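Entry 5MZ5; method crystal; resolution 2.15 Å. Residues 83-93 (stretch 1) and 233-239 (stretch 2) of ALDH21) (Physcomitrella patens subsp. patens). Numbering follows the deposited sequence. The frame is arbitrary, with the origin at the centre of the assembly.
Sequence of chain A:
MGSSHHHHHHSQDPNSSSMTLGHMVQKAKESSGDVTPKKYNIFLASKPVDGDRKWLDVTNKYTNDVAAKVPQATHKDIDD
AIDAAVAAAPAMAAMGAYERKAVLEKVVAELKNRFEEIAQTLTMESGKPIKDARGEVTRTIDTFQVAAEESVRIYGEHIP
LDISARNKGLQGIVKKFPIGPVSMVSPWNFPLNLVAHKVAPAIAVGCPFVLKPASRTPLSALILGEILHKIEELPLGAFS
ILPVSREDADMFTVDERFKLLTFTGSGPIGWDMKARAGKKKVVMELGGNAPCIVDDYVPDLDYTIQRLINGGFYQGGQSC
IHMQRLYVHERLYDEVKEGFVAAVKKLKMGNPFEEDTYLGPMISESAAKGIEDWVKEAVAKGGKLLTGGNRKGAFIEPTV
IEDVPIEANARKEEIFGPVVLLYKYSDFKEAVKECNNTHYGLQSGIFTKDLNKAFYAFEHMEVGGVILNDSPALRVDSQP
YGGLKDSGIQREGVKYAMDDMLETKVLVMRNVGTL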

ATOM      1  N   ASP A  83       5.398 -34.181  13.211  1.00 23.73           N
ATOM      2  CA  ASP A  83       5.309 -33.889  14.653  1.00 23.40           C
ATOM      3  C   ASP A  83       6.315 -32.804  15.068  1.00 27.00           C
ATOM      4  O   ASP A  83       5.970 -31.932  15.867  1.00 26.65           O
ATOM      5  CB  ASP A  83       5.526 -35.152  15.500  1.00 24.82           C
ATOM      6  CG  ASP A  83       4.329 -36.068  15.566  1.00 38.86           C
ATOM      7  OD1 ASP A  83       3.194 -35.578  15.382  1.00 42.65           O
ATOM      8  OD2 ASP A  83       4.521 -37.276  15.819  1.00 40.92           O
ATOM      9  N   ALA A  84       7.555 -32.887  14.543  1.00 22.50           N
ATOM     10  CA  ALA A  84       8.623 -31.931  14.828  1.00 23.18           C
ATOM     11  C   ALA A  84       8.301 -30.540  14.278  1.00 27.76           C
ATOM     12  O   ALA A  84       8.606 -29.565  14.947  1.00 28.95           O
ATOM     13  CB  ALA A  84       9.949 -32.433  14.274  1.00 23.88           C
ATOM     14  N   ALA A  85       7.637 -30.459  13.087  1.00 25.29           N
ATOM     15  CA  ALA A  85       7.213 -29.205  12.450  1.00 24.70           C
ATOM     16  C   ALA A  85       6.121 -28.535  13.293  1.00 29.03           C
ATOM     17  O   ALA A  85       6.196 -27.336  13.537  1.00 29.92           O
ATOM     18  CB  ALA A  85       6.727 -29.458  11.024  1.00 24.61           C
ATOM     19  N   VAL A  86       5.131 -29.318  13.767  1.00 26.48           N
ATOM     20  CA  VAL A  86       4.066 -28.852  14.665  1.00 26.32           C
ATOM     21  C   VAL A  86       4.713 -28.315  15.969  1.00 30.58           C
ATOM     22  O   VAL A  86       4.387 -27.209  16.400  1.00 30.64           O
ATOM     23  CB  VAL A  86       3.011 -29.963  14.948  1.00 30.05           C
ATOM     24  CG1 VAL A  86       2.041 -29.560  16.077  1.00 28.74           C
ATOM     25  CG2 VAL A  86       2.239 -30.329  13.679  1.00 29.53           C
ATOM     26  N   ALA A  87       5.667 -29.075  16.552  1.00 25.69           N
ATOM     27  CA  ALA A  87       6.341 -28.683  17.791  1.00 24.21           C
ATOM     28  C   ALA A  87       7.257 -27.467  17.621  1.00 26.98           C
ATOM     29  O   ALA A  87       7.401 -26.697  18.570  1.00 24.89           O
ATOM     30  CB  ALA A  87       7.094 -29.856  18.390  1.00 24.98           C
ATOM     31  N   ALA A  88       7.811 -27.249  16.401  1.00 23.57           N
ATOM     32  CA  ALA A  88       8.664 -26.095  16.113  1.00 23.26           C
ATOM     33  C   ALA A  88       7.879 -24.833  15.720  1.00 26.63           C
ATOM     34  O   ALA A  88       8.462 -23.752  15.714  1.00 26.72           O
ATOM     35  CB  ALA A  88       9.669 -26.439  15.023  1.00 24.04           C
ATOM     36  N   ALA A  89       6.589 -24.962  15.370  1.00 23.29           N
ATOM     37  CA  ALA A  89       5.751 -23.824  14.939  1.00 22.91           C
ATOM     38  C   ALA A  89       5.757 -22.638  15.940  1.00 28.52           C
ATOM     39  O   ALA A  89       6.040 -21.531  15.472  1.00 28.03           O
ATOM     40  CB  ALA A  89       4.326 -24.272  14.600  1.00 22.62           C
ATOM     41  N   PRO A  90       5.605 -22.827  17.294  1.00 25.55           N
ATOM     42  CA  PRO A  90       5.688 -21.659  18.203  1.00 25.65           C
ATOM     43  C   PRO A  90       7.042 -20.939  18.199  1.00 29.50           C
ATOM     44  O   PRO A  90       7.058 -19.710  18.182  1.00 29.28           O
ATOM     45  CB  PRO A  90       5.335 -22.242  19.581  1.00 27.28           C
ATOM     46  CG  PRO A  90       4.573 -23.520  19.266  1.00 31.14           C
ATOM     47  CD  PRO A  90       5.243 -24.053  18.048  1.00 26.23           C
ATOM     48  N   ALA A  91       8.172 -21.682  18.188  1.00 25.42           N
ATOM     49  CA  ALA A  91       9.496 -21.039  18.142  1.00 25.25           C
ATOM     50  C   ALA A  91       9.751 -20.347  16.787  1.00 29.26           C
ATOM     51  O   ALA A  91      10.403 -19.313  16.755  1.00 27.48           O
ATOM     52  CB  ALA A  91      10.605 -22.030  18.464  1.00 25.88           C
ATOM     53  N   MET A  92       9.200 -20.897  15.690  1.00 28.30           N
ATOM     54  CA  MET A  92       9.293 -20.306  14.347  1.00 28.54           C
ATOM     55  C   MET A  92       8.542 -18.957  14.348  1.00 30.41           C
ATOM     56  O   MET A  92       9.090 -17.948  13.902  1.00 29.27           O
ATOM     57  CB  MET A  92       8.673 -21.244  13.291  1.00 31.63           C
ATOM     58  CG  MET A  92       9.558 -22.413  12.890  1.00 36.38           C
ATOM     59  SD  MET A  92      11.020 -21.854  12.020  1.00 41.71           S
ATOM     60  CE  MET A  92      10.417 -21.685  10.400  1.00 37.33           C
ATOM     61  N   ALA A  93       7.311 -18.949  14.925  1.00 26.02           N
ATOM     62  CA  ALA A  93       6.434 -17.780  15.051  1.00 25.09           C
ATOM     63  C   ALA A  93       6.982 -16.711  16.024  1.00 29.45           C
ATOM     64  O   ALA A  93       6.660 -15.542  15.856  1.00 31.63           O
ATOM     65  CB  ALA A  93       5.034 -18.224  15.464  1.00 25.16           C
ATOM     66  N   GLU A 233      20.245 -20.001  14.085  1.00 34.69           N
ATOM     67  CA  GLU A 233      19.049 -19.154  14.244  1.00 34.28           C
ATOM     68  C   GLU A 233      17.753 -19.919  13.953  1.00 36.64           C
ATOM     69  O   GLU A 233      16.702 -19.568  14.489  1.00 36.49           O
ATOM     70  CB  GLU A 233      19.098 -17.936  13.301  1.00 35.68           C
ATOM     71  CG  GLU A 233      20.070 -16.838  13.694  1.00 46.18           C
ATOM     72  CD  GLU A 233      21.451 -16.909  13.076  1.00 69.52           C
ATOM     73  OE1 GLU A 233      21.906 -18.024  12.729  1.00 53.70           O
ATOM     74  OE2 GLU A 233      22.099 -15.842  12.981  1.00 73.73           O
ATOM     75  N   LEU A 234      17.825 -20.938  13.087  1.00 31.28           N
ATOM     76  CA  LEU A 234      16.662 -21.723  12.702  1.00 30.01           C
ATOM     77  C   LEU A 234      16.322 -22.768  13.769  1.00 32.96           C
ATOM     78  O   LEU A 234      17.156 -23.620  14.053  1.00 33.06           O
ATOM     79  CB  LEU A 234      16.885 -22.337  11.305  1.00 29.78           C
ATOM     80  CG  LEU A 234      15.646 -22.712  10.492  1.00 32.54           C
ATOM     81  CD1 LEU A 234      14.740 -21.491  10.227  1.00 31.36           C
ATOM     82  CD2 LEU A 234      16.060 -23.369   9.190  1.00 32.74           C
ATOM     83  N   PRO A 235      15.138 -22.668  14.435  1.00 30.42           N
ATOM     84  CA  PRO A 235      14.794 -23.637  15.499  1.00 30.09           C
ATOM     85  C   PRO A 235      14.860 -25.109  15.074  1.00 33.52           C
ATOM     86  O   PRO A 235      14.632 -25.423  13.912  1.00 31.64           O
ATOM     87  CB  PRO A 235      13.361 -23.240  15.891  1.00 31.48           C
ATOM     88  CG  PRO A 235      13.243 -21.793  15.498  1.00 35.55           C
ATOM     89  CD  PRO A 235      14.052 -21.682  14.243  1.00 31.20           C
ATOM     90  N   LEU A 236      15.157 -26.005  16.029  1.00 31.71           N
ATOM     91  CA  LEU A 236      15.204 -27.447  15.783  1.00 33.60           C
ATOM     92  C   LEU A 236      13.809 -27.960  15.388  1.00 36.25           C
ATOM     93  O   LEU A 236      12.816 -27.618  16.030  1.00 36.70           O
ATOM     94  CB  LEU A 236      15.717 -28.172  17.030  1.00 35.43           C
ATOM     95  CG  LEU A 236      16.092 -29.634  16.842  1.00 43.81           C
ATOM     96  CD1 LEU A 236      17.437 -29.762  16.103  1.00 45.24           C
ATOM     97  CD2 LEU A 236      16.120 -30.355  18.198  1.00 48.65           C
ATOM     98  N   GLY A 237      13.752 -28.711  14.298  1.00 32.22           N
ATOM     99  CA  GLY A 237      12.501 -29.237  13.761  1.00 31.45           C
ATOM    100  C   GLY A 237      11.772 -28.316  12.802  1.00 33.22           C
ATOM    101  O   GLY A 237      10.689 -28.667  12.335  1.00 33.23           O
ATOM    102  N   ALA A 238      12.359 -27.137  12.482  1.00 28.83           N
ATOM    103  CA  ALA A 238      11.787 -26.143  11.548  1.00 26.98           C
ATOM    104  C   ALA A 238      11.676 -26.707  10.124  1.00 28.07           C
ATOM    105  O   ALA A 238      10.855 -26.241   9.316  1.00 27.74           O
ATOM    106  CB  ALA A 238      12.656 -24.903  11.527  1.00 27.16           C
ATOM    107  N   PHE A 239      12.538 -27.667   9.796  1.00 21.42           N
ATOM    108  CA  PHE A 239      12.512 -28.240   8.461  1.00 21.62           C
ATOM    109  C   PHE A 239      12.833 -29.717   8.438  1.00 26.72           C
ATOM    110  O   PHE A 239      13.569 -30.227   9.284  1.00 25.96           O
ATOM    111  CB  PHE A 239      13.447 -27.461   7.500  1.00 22.56           C
ATOM    112  CG  PHE A 239      14.917 -27.798   7.604  1.00 23.58           C
ATOM    113  CD1 PHE A 239      15.717 -27.212   8.582  1.00 25.20           C
ATOM    114  CD2 PHE A 239      15.491 -28.744   6.759  1.00 25.50           C
ATOM    115  CE1 PHE A 239      17.068 -27.553   8.701  1.00 26.49           C
ATOM    116  CE2 PHE A 239      16.844 -29.078   6.877  1.00 27.19           C
ATOM    117  CZ  PHE A 239      17.621 -28.487   7.850  1.00 25.22           C
TER
HETATM  118  O   HOH W   1      10.494 -29.802  16.814  1.00 34.30           O

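Residues 83-93 form part of a longer helix, and residues 233-239 include a type II beta turn, Pro235 to Ala238, that packs against the helix. The two segments are far apart in sequence but belong to the same chain. Together they bury 331 Å² of surface, counting both sides. The backbones come closest at Ala84 and Gly237, where the CA atoms are 4.8 Å apart. Further along, the CA atoms of Ala91 and Pro235 are 6.5 Å apart. The second stretch therefore runs against the direction of the helix, with its later residues near the start of stretch 1.

Each segment is held in shape by its own backbone hydrogen bonds. In the helix, Ala88 N donates to Ala84 O at 2.8 Å, and Met92 N donates to Ala88 O at 2.9 Å. The helix is kinked at Pro90 and Ala91, whose N atoms make no bond to the preceding turn. Proline has no amide hydrogen to give, so the gap at Pro90 is expected. In the second stretch, the turn is closed by a hydrogen bond from Ala238 N to Pro235 O at 3.2 Å.

No direct hydrogen bond joins the two stretches. Ala84 O and Gly237 O lie 3.5 Å apart, but both are acceptors and cannot bond to each other. One water provides a polar link. The oxygen of water 1 donates to Ala84 O at 2.7 Å and to Leu236 O at 3.3 Å, so it bridges a carbonyl on each side; Ala84 O also accepts from Ala88 N within the helix. A CA-H...O contact adds to this: Ala85 CA lies 3.5 Å from Gly237 O, with an angle of 139° at the hydrogen.

Small residues meet where the backbones are close. Ala88 points its CB toward the turn. Ala88 CB lies 3.5 Å from Leu236 O and 3.6 Å from Gly237 C, so it rests against the peptide backbone. Gly237 has phi/psi of 87/3, and a CB here would be jammed against the carbonyl O of the residue before. That alone calls for glycine. The helix adds a second restriction, because an ideal CB on Gly237 would fall 3.0 Å from Ala84 O, a clash. The CA-to-CB bond of Leu236 points away from the helix, and it is the carbonyl O that touches Ala88 CB.

The remaining contacts are apolar. Ala91 CB meets Pro235 CB at 4.0 Å, a modest apolar contact; Ala91 is exposed and Pro235 partly exposed. Met92 covers more ground. Its CA-to-CB bond points sideways, but chi angles that are all m bring the end of the chain nearer to the second stretch. Met92 SD lies 3.5 Å from Ala238 CB, 3.8 Å from Pro235 CD and 4.1 Å from Leu234 CD1. The sulfur thus touches three apolar side chains at once. These are van der Waals contacts. Met92, Leu234 and Ala238 are all buried.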